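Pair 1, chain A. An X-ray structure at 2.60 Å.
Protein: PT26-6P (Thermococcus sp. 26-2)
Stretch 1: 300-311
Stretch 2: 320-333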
# COMPACT_ATOMS: atom_id res chain seq x y z
N PRO A 300 12.51 -8.50 -15.66
CA PRO A 300 11.93 -7.59 -16.63
C PRO A 300 12.30 -6.15 -16.29
O PRO A 300 12.48 -5.83 -15.12
CB PRO A 300 10.43 -7.78 -16.43
CG PRO A 300 10.27 -8.77 -15.31
CD PRO A 300 11.55 -8.86 -14.60
N LYS A 301 12.41 -5.29 -17.30
CA LYS A 301 12.53 -3.86 -17.06
C LYS A 301 11.14 -3.37 -16.67
O LYS A 301 10.14 -3.97 -17.04
CB LYS A 301 12.97 -3.12 -18.33
CG LYS A 301 11.93 -3.27 -19.44
CD LYS A 301 11.97 -2.18 -20.55
CE LYS A 301 10.54 -1.90 -21.10
NZ LYS A 301 10.52 -1.53 -22.56
N ILE A 302 11.08 -2.27 -15.92
CA ILE A 302 9.80 -1.64 -15.59
C ILE A 302 9.89 -0.14 -15.90
O ILE A 302 10.90 0.47 -15.57
CB ILE A 302 9.52 -1.82 -14.09
CG1 ILE A 302 9.64 -3.29 -13.71
CG2 ILE A 302 8.17 -1.24 -13.72
CD1 ILE A 302 9.47 -3.53 -12.22
N SER A 303 8.87 0.46 -16.51
CA SER A 303 8.96 1.90 -16.83
C SER A 303 7.68 2.72 -16.90
O SER A 303 6.70 2.27 -17.49
CB SER A 303 9.68 2.04 -18.16
OG SER A 303 9.39 0.92 -18.95
N ASP A 304 7.68 3.87 -16.20
CA ASP A 304 7.02 5.14 -16.63
C ASP A 304 6.26 6.25 -15.81
O ASP A 304 6.88 7.22 -15.35
CB ASP A 304 6.35 4.98 -17.96
CG ASP A 304 6.60 6.16 -18.80
OD1 ASP A 304 7.70 6.73 -18.59
OD2 ASP A 304 5.72 6.54 -19.62
N GLU A 305 4.93 6.20 -15.73
CA GLU A 305 4.13 7.47 -15.57
C GLU A 305 3.28 7.67 -14.30
O GLU A 305 2.57 6.76 -13.88
CB GLU A 305 3.23 7.66 -16.78
CG GLU A 305 2.56 8.99 -16.87
CD GLU A 305 1.76 9.12 -18.19
OE1 GLU A 305 1.39 8.07 -18.77
OE2 GLU A 305 1.49 10.27 -18.64
N TYR A 306 3.33 8.87 -13.72
CA TYR A 306 2.76 9.14 -12.39
C TYR A 306 1.94 10.41 -12.32
O TYR A 306 2.13 11.35 -13.09
CB TYR A 306 3.88 9.26 -11.34
CG TYR A 306 4.76 10.47 -11.55
CD1 TYR A 306 4.41 11.70 -11.00
CD2 TYR A 306 5.94 10.39 -12.32
CE1 TYR A 306 5.19 12.82 -11.21
CE2 TYR A 306 6.74 11.51 -12.54
CZ TYR A 306 6.35 12.73 -11.98
OH TYR A 306 7.10 13.85 -12.16
N ARG A 307 1.03 10.44 -11.34
CA ARG A 307 0.35 11.67 -10.94
C ARG A 307 0.15 11.70 -9.43
O ARG A 307 -0.46 10.81 -8.86
CB ARG A 307 -0.99 11.79 -11.65
CG ARG A 307 -1.65 13.13 -11.48
CD ARG A 307 -2.76 13.33 -12.48
NE ARG A 307 -2.82 14.74 -12.83
CZ ARG A 307 -2.58 15.23 -14.04
NH1 ARG A 307 -2.29 14.41 -15.05
NH2 ARG A 307 -2.65 16.54 -14.25
N PHE A 308 0.65 12.74 -8.77
CA PHE A 308 0.38 12.93 -7.35
C PHE A 308 -0.54 14.12 -7.24
O PHE A 308 -0.30 15.14 -7.90
CB PHE A 308 1.68 13.18 -6.57
CG PHE A 308 2.63 12.02 -6.63
CD1 PHE A 308 2.44 10.91 -5.81
CD2 PHE A 308 3.66 12.00 -7.55
CE1 PHE A 308 3.27 9.82 -5.88
CE2 PHE A 308 4.50 10.90 -7.62
CZ PHE A 308 4.31 9.81 -6.78
N VAL A 309 -1.60 14.00 -6.45
CA VAL A 309 -2.61 15.05 -6.34
C VAL A 309 -3.07 15.28 -4.91
O VAL A 309 -2.81 14.46 -4.03
CB VAL A 309 -3.88 14.76 -7.20
CG1 VAL A 309 -3.49 14.42 -8.65
CG2 VAL A 309 -4.71 13.65 -6.57
N THR A 310 -3.73 16.40 -4.68
CA THR A 310 -4.60 16.53 -3.52
C THR A 310 -5.97 16.66 -4.14
O THR A 310 -6.11 17.21 -5.25
CB THR A 310 -4.32 17.78 -2.66
OG1 THR A 310 -4.34 18.96 -3.47
CG2 THR A 310 -2.99 17.66 -1.99
N LEU A 311 -6.98 16.15 -3.45
CA LEU A 311 -8.33 16.23 -3.92
C LEU A 311 -9.17 16.99 -2.89
O LEU A 311 -9.25 16.59 -1.71
CB LEU A 311 -8.89 14.83 -4.13
CG LEU A 311 -8.16 13.98 -5.17
CD1 LEU A 311 -8.74 12.57 -5.24
CD2 LEU A 311 -8.23 14.62 -6.53
N GLU A 320 -12.88 17.28 -6.17
CA GLU A 320 -12.32 17.94 -7.35
C GLU A 320 -10.81 18.12 -7.25
O GLU A 320 -10.26 18.35 -6.17
CB GLU A 320 -13.05 19.25 -7.66
CG GLU A 320 -13.37 20.11 -6.47
CD GLU A 320 -14.35 21.20 -6.82
OE1 GLU A 320 -14.15 22.34 -6.34
OE2 GLU A 320 -15.32 20.92 -7.57
N LEU A 321 -10.15 18.00 -8.39
CA LEU A 321 -8.70 18.02 -8.45
C LEU A 321 -8.19 19.33 -7.93
O LEU A 321 -8.63 20.38 -8.38
CB LEU A 321 -8.26 17.83 -9.89
CG LEU A 321 -6.76 17.82 -10.19
CD1 LEU A 321 -6.05 16.75 -9.34
CD2 LEU A 321 -6.54 17.60 -11.68
N ALA A 322 -7.28 19.30 -6.97
CA ALA A 322 -6.62 20.52 -6.52
C ALA A 322 -5.18 20.52 -7.02
O ALA A 322 -4.94 20.28 -8.19
CB ALA A 322 -6.66 20.60 -5.01
N ASP A 323 -4.23 20.75 -6.13
CA ASP A 323 -2.81 20.71 -6.46
C ASP A 323 -2.35 19.35 -7.03
O ASP A 323 -2.80 18.29 -6.59
CB ASP A 323 -2.01 21.09 -5.21
CG ASP A 323 -2.49 22.41 -4.59
OD1 ASP A 323 -3.01 23.30 -5.31
OD2 ASP A 323 -2.33 22.58 -3.36
N THR A 324 -1.46 19.37 -8.03
CA THR A 324 -1.07 18.13 -8.74
C THR A 324 0.32 18.22 -9.36
O THR A 324 0.73 19.29 -9.83
CB THR A 324 -2.04 17.77 -9.87
OG1 THR A 324 -1.52 16.65 -10.60
CG2 THR A 324 -2.20 18.92 -10.83
N THR A 325 1.04 17.10 -9.35
CA THR A 325 2.30 17.01 -10.06
C THR A 325 2.26 15.76 -10.95
O THR A 325 1.74 14.73 -10.52
CB THR A 325 3.52 16.99 -9.11
OG1 THR A 325 4.71 16.98 -9.88
CG2 THR A 325 3.53 15.79 -8.25
N THR A 326 2.76 15.86 -12.18
CA THR A 326 2.67 14.73 -13.08
C THR A 326 3.81 14.65 -14.09
O THR A 326 4.29 15.68 -14.59
CB THR A 326 1.30 14.73 -13.81
OG1 THR A 326 1.02 13.43 -14.34
CG2 THR A 326 1.26 15.75 -14.93
N GLY A 327 4.25 13.43 -14.40
CA GLY A 327 5.26 13.23 -15.43
C GLY A 327 5.66 11.79 -15.70
O GLY A 327 4.87 10.86 -15.48
N HIS A 328 6.90 11.62 -16.17
CA HIS A 328 7.47 10.31 -16.53
C HIS A 328 8.77 10.00 -15.80
O HIS A 328 9.58 10.89 -15.57
CB HIS A 328 7.70 10.25 -18.03
CG HIS A 328 6.43 10.17 -18.80
ND1 HIS A 328 5.73 9.00 -18.94
CD2 HIS A 328 5.71 11.13 -19.42
CE1 HIS A 328 4.63 9.23 -19.64
NE2 HIS A 328 4.59 10.51 -19.94
N ILE A 329 8.98 8.74 -15.46
CA ILE A 329 10.15 8.33 -14.70
C ILE A 329 11.18 7.71 -15.62
O ILE A 329 12.39 7.77 -15.34
CB ILE A 329 9.80 7.27 -13.66
CG1 ILE A 329 8.67 7.77 -12.77
CG2 ILE A 329 11.03 6.88 -12.85
CD1 ILE A 329 7.90 6.70 -12.11
N GLY A 330 10.70 7.13 -16.72
CA GLY A 330 11.53 6.24 -17.54
C GLY A 330 11.62 4.87 -16.88
O GLY A 330 10.62 4.31 -16.44
N ASP A 331 12.82 4.31 -16.79
CA ASP A 331 12.99 3.02 -16.16
C ASP A 331 13.11 3.27 -14.67
O ASP A 331 13.95 4.06 -14.27
CB ASP A 331 14.24 2.33 -16.71
CG ASP A 331 14.13 2.07 -18.22
OD1 ASP A 331 13.36 1.15 -18.61
OD2 ASP A 331 14.80 2.77 -19.02
N LEU A 332 12.26 2.64 -13.86
CA LEU A 332 12.41 2.78 -12.42
C LEU A 332 13.36 1.73 -11.89
O LEU A 332 12.99 0.84 -11.13
CB LEU A 332 11.10 2.80 -11.63
CG LEU A 332 9.88 1.97 -12.00
CD1 LEU A 332 8.87 2.12 -10.88
CD2 LEU A 332 9.27 2.44 -13.32
N THR A 333 14.61 1.88 -12.30
CA THR A 333 15.69 1.09 -11.79
C THR A 333 16.19 1.67 -10.47
O THR A 333 16.79 0.97 -9.66
CB THR A 333 16.83 1.10 -12.80
OG1 THR A 333 17.33 2.43 -12.91
CG2 THR A 333 16.30 0.64 -14.17
O HOH W 1 -4.19 21.24 -2.16

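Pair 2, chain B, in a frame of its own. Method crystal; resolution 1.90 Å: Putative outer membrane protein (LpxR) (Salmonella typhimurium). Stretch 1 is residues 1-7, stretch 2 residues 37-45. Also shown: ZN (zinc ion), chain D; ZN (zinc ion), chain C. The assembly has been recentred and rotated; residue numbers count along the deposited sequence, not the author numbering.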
# COMPACT_ATOMS: atom_id res chain seq x y z
N SER B 1 -7.93 -19.72 4.65
CA SER B 1 -6.59 -19.30 4.20
C SER B 1 -6.65 -18.66 2.84
O SER B 1 -7.48 -19.03 2.00
CB SER B 1 -5.64 -20.48 4.13
OG SER B 1 -5.45 -21.00 5.44
N SER B 2 -5.75 -17.69 2.63
CA SER B 2 -5.62 -17.04 1.34
C SER B 2 -4.15 -16.89 0.97
O SER B 2 -3.28 -16.70 1.84
CB SER B 2 -6.44 -15.73 1.24
OG SER B 2 -5.98 -14.65 2.07
N LEU B 3 -3.88 -17.06 -0.32
CA LEU B 3 -2.58 -16.84 -0.94
C LEU B 3 -2.82 -15.74 -2.00
O LEU B 3 -3.72 -15.87 -2.83
CB LEU B 3 -2.13 -18.16 -1.59
CG LEU B 3 -0.79 -18.46 -2.27
CD1 LEU B 3 -0.54 -17.54 -3.45
CD2 LEU B 3 0.36 -18.38 -1.29
N ALA B 4 -2.04 -14.66 -1.94
CA ALA B 4 -2.33 -13.51 -2.79
C ALA B 4 -1.11 -12.97 -3.50
O ALA B 4 -0.01 -13.00 -2.95
CB ALA B 4 -2.98 -12.38 -1.96
N ILE B 5 -1.34 -12.47 -4.71
CA ILE B 5 -0.33 -11.73 -5.48
C ILE B 5 -0.92 -10.34 -5.70
O ILE B 5 -2.06 -10.23 -6.13
CB ILE B 5 -0.15 -12.34 -6.89
CG1 ILE B 5 -0.05 -13.88 -6.79
CG2 ILE B 5 1.04 -11.68 -7.65
CD1 ILE B 5 1.36 -14.44 -6.91
N SER B 6 -0.15 -9.29 -5.44
CA SER B 6 -0.68 -7.95 -5.70
C SER B 6 0.35 -7.11 -6.46
O SER B 6 1.54 -7.12 -6.12
CB SER B 6 -1.10 -7.27 -4.40
OG SER B 6 -1.61 -5.94 -4.66
N VAL B 7 -0.12 -6.43 -7.49
CA VAL B 7 0.71 -5.55 -8.32
C VAL B 7 0.17 -4.11 -8.18
O VAL B 7 -1.04 -3.88 -8.39
CB VAL B 7 0.70 -6.05 -9.80
CG1 VAL B 7 1.43 -5.08 -10.76
CG2 VAL B 7 1.32 -7.47 -9.91
N LEU B 37 5.21 -4.92 -5.91
CA LEU B 37 4.97 -6.38 -6.02
C LEU B 37 4.87 -6.94 -4.61
O LEU B 37 5.69 -6.58 -3.74
CB LEU B 37 6.09 -7.10 -6.76
CG LEU B 37 5.72 -8.57 -7.16
CD1 LEU B 37 4.36 -8.69 -7.86
CD2 LEU B 37 6.80 -9.21 -8.06
N PHE B 38 3.90 -7.81 -4.39
CA PHE B 38 3.63 -8.36 -3.06
C PHE B 38 3.12 -9.79 -3.25
O PHE B 38 2.29 -10.05 -4.11
CB PHE B 38 2.57 -7.46 -2.34
CG PHE B 38 2.00 -8.03 -1.06
CD1 PHE B 38 1.02 -9.01 -1.10
CD2 PHE B 38 2.39 -7.52 0.19
CE1 PHE B 38 0.46 -9.54 0.07
CE2 PHE B 38 1.83 -8.03 1.40
CZ PHE B 38 0.85 -9.06 1.32
N LEU B 39 3.65 -10.71 -2.45
CA LEU B 39 3.18 -12.09 -2.40
C LEU B 39 2.96 -12.40 -0.94
O LEU B 39 3.83 -12.11 -0.09
CB LEU B 39 4.21 -13.03 -3.05
CG LEU B 39 3.94 -14.54 -3.19
CD1 LEU B 39 2.66 -14.85 -3.97
CD2 LEU B 39 5.14 -15.24 -3.85
N GLY B 40 1.78 -12.91 -0.60
CA GLY B 40 1.46 -13.13 0.80
C GLY B 40 0.65 -14.40 1.03
O GLY B 40 -0.01 -14.90 0.13
N TYR B 41 0.73 -14.91 2.25
CA TYR B 41 -0.06 -16.08 2.65
C TYR B 41 -0.65 -15.81 4.02
O TYR B 41 0.06 -15.36 4.91
CB TYR B 41 0.83 -17.33 2.72
CG TYR B 41 0.07 -18.55 3.25
CD1 TYR B 41 0.35 -19.09 4.51
CD2 TYR B 41 -0.94 -19.11 2.48
CE1 TYR B 41 -0.37 -20.20 4.97
CE2 TYR B 41 -1.67 -20.19 2.94
CZ TYR B 41 -1.37 -20.73 4.17
OH TYR B 41 -2.09 -21.83 4.55
N SER B 42 -1.96 -16.09 4.15
CA SER B 42 -2.68 -15.95 5.40
C SER B 42 -3.22 -17.30 5.82
O SER B 42 -3.84 -17.98 5.04
CB SER B 42 -3.86 -15.00 5.21
OG SER B 42 -3.49 -13.68 5.55
N HIS B 43 -2.97 -17.69 7.06
CA HIS B 43 -3.51 -18.95 7.56
C HIS B 43 -4.48 -18.68 8.70
O HIS B 43 -4.15 -17.95 9.60
CB HIS B 43 -2.36 -19.85 8.02
CG HIS B 43 -2.82 -21.17 8.56
ND1 HIS B 43 -3.46 -22.11 7.79
CD2 HIS B 43 -2.75 -21.70 9.81
CE1 HIS B 43 -3.76 -23.16 8.53
NE2 HIS B 43 -3.33 -22.94 9.76
N ASP B 44 -5.68 -19.26 8.65
CA ASP B 44 -6.64 -19.13 9.75
C ASP B 44 -6.28 -20.09 10.86
O ASP B 44 -6.35 -21.30 10.69
CB ASP B 44 -8.10 -19.35 9.29
CG ASP B 44 -8.29 -20.60 8.43
OD1 ASP B 44 -7.33 -21.03 7.73
OD2 ASP B 44 -9.42 -21.15 8.43
N LEU B 45 -5.87 -19.55 12.00
CA LEU B 45 -5.66 -20.37 13.20
C LEU B 45 -6.99 -20.77 13.85
O LEU B 45 -7.14 -21.87 14.36
CB LEU B 45 -4.71 -19.69 14.18
CG LEU B 45 -3.25 -19.84 13.75
CD1 LEU B 45 -2.84 -18.64 12.94
CD2 LEU B 45 -2.34 -19.97 14.96
ZN ZN D . -4.01 -22.17 5.77
ZN ZN C . -7.45 -21.73 5.74

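Both pairs are two antiparallel strands joined edge to edge, and 14 central residues superpose with an RMSD of 0.8 Å. The ladder is unbroken in pair 2 and interrupted by two bulges in pair 1. Tyr A306 and Gly A327 in pair 1 match Ala B4 and Gly B40 in pair 2, each couple closed by two backbone hydrogen bonds: Tyr A306 N to Gly A327 O (3.1 Å) and Gly A327 N to Tyr A306 O (3.2 Å), against Ala B4 N to Gly B40 O (2.9 Å) and Gly B40 N to Ala B4 O (3.0 Å). At the next hydrogen-bonded pair, Phe A308 with Thr A325 matches Ser B6 with Phe B38.

This face holds the buried Tyr A306 and Phe A308 in pair 1 and the buried Ser B2, Ala B4, Ser B6, Phe B38 and Ser B42 in pair 2, and it gives the first rule: bulk can sit on either strand. In pair 1 the Tyr A306 ring lies across the partner strand, with Gly A327 CA 4.0 Å from the centroid of the Tyr A306 ring, over its face. A CB on Gly A327 would come within 3.0 Å of Tyr A306 OH, so the missing side chain makes room for the ring. In pair 2 Ala B4 is small, yet the matched Gly B40 is still glycine; here a CB would fall 2.7 Å from Phe B38 CE1, a ring on the same strand. The Phe A308 position exchanges sizes: Phe A308 CB packs 3.6 Å from Thr A325 CG2, whereas Ser B6 CB lies 4.2 Å from Phe B38 CB.

Ile A329 and Ser B42 both donate a backbone N-H across, Ile A329 N to Asp A304 O at 2.6 Å and Ser B42 N to Ser B2 O at 2.7 Å. Only their side chains differ: Ile A329 CG1 rests 3.8 Å from Tyr A306 CD2, while Ser B42 CB lies 3.8 Å from Ser B2 OG. Pair 1 has a bulge here, between Ser A303 and Glu A305, and Asp A304 departs from Ser B2 by 2.0 Å at CA. Its carboxylate takes a weak hydrogen bond, His A328 ND1 to Asp A304 OD2 at 2.6 Å.

On the other face, Arg A307, Thr A324 and Thr A326 give way to Ile B5, Leu B37 and Leu B39. Arg A307 NE bonds weakly to Thr A324 OG1 (3.2 Å), and Thr A326 OG1 donates to Tyr A306 O (2.7 Å); Ile B5 CD1 instead meets Leu B39 CD1 at 3.2 Å. Valine is kept at Val A309 and Val B7. Toward the end of the ladder, pair 2 adds metal: Ser B1 OG binds both zinc ions, chain D at 1.9 Å and chain C at 2.1 Å. Tyr B41 OH (2.3 Å) and His B43 ND1 (2.1 Å) complete the protein ligands of the chain D zinc here, Ser B1 N (2.3 Å) and Asp B44 OD1 (2.1 Å) those of the chain C zinc.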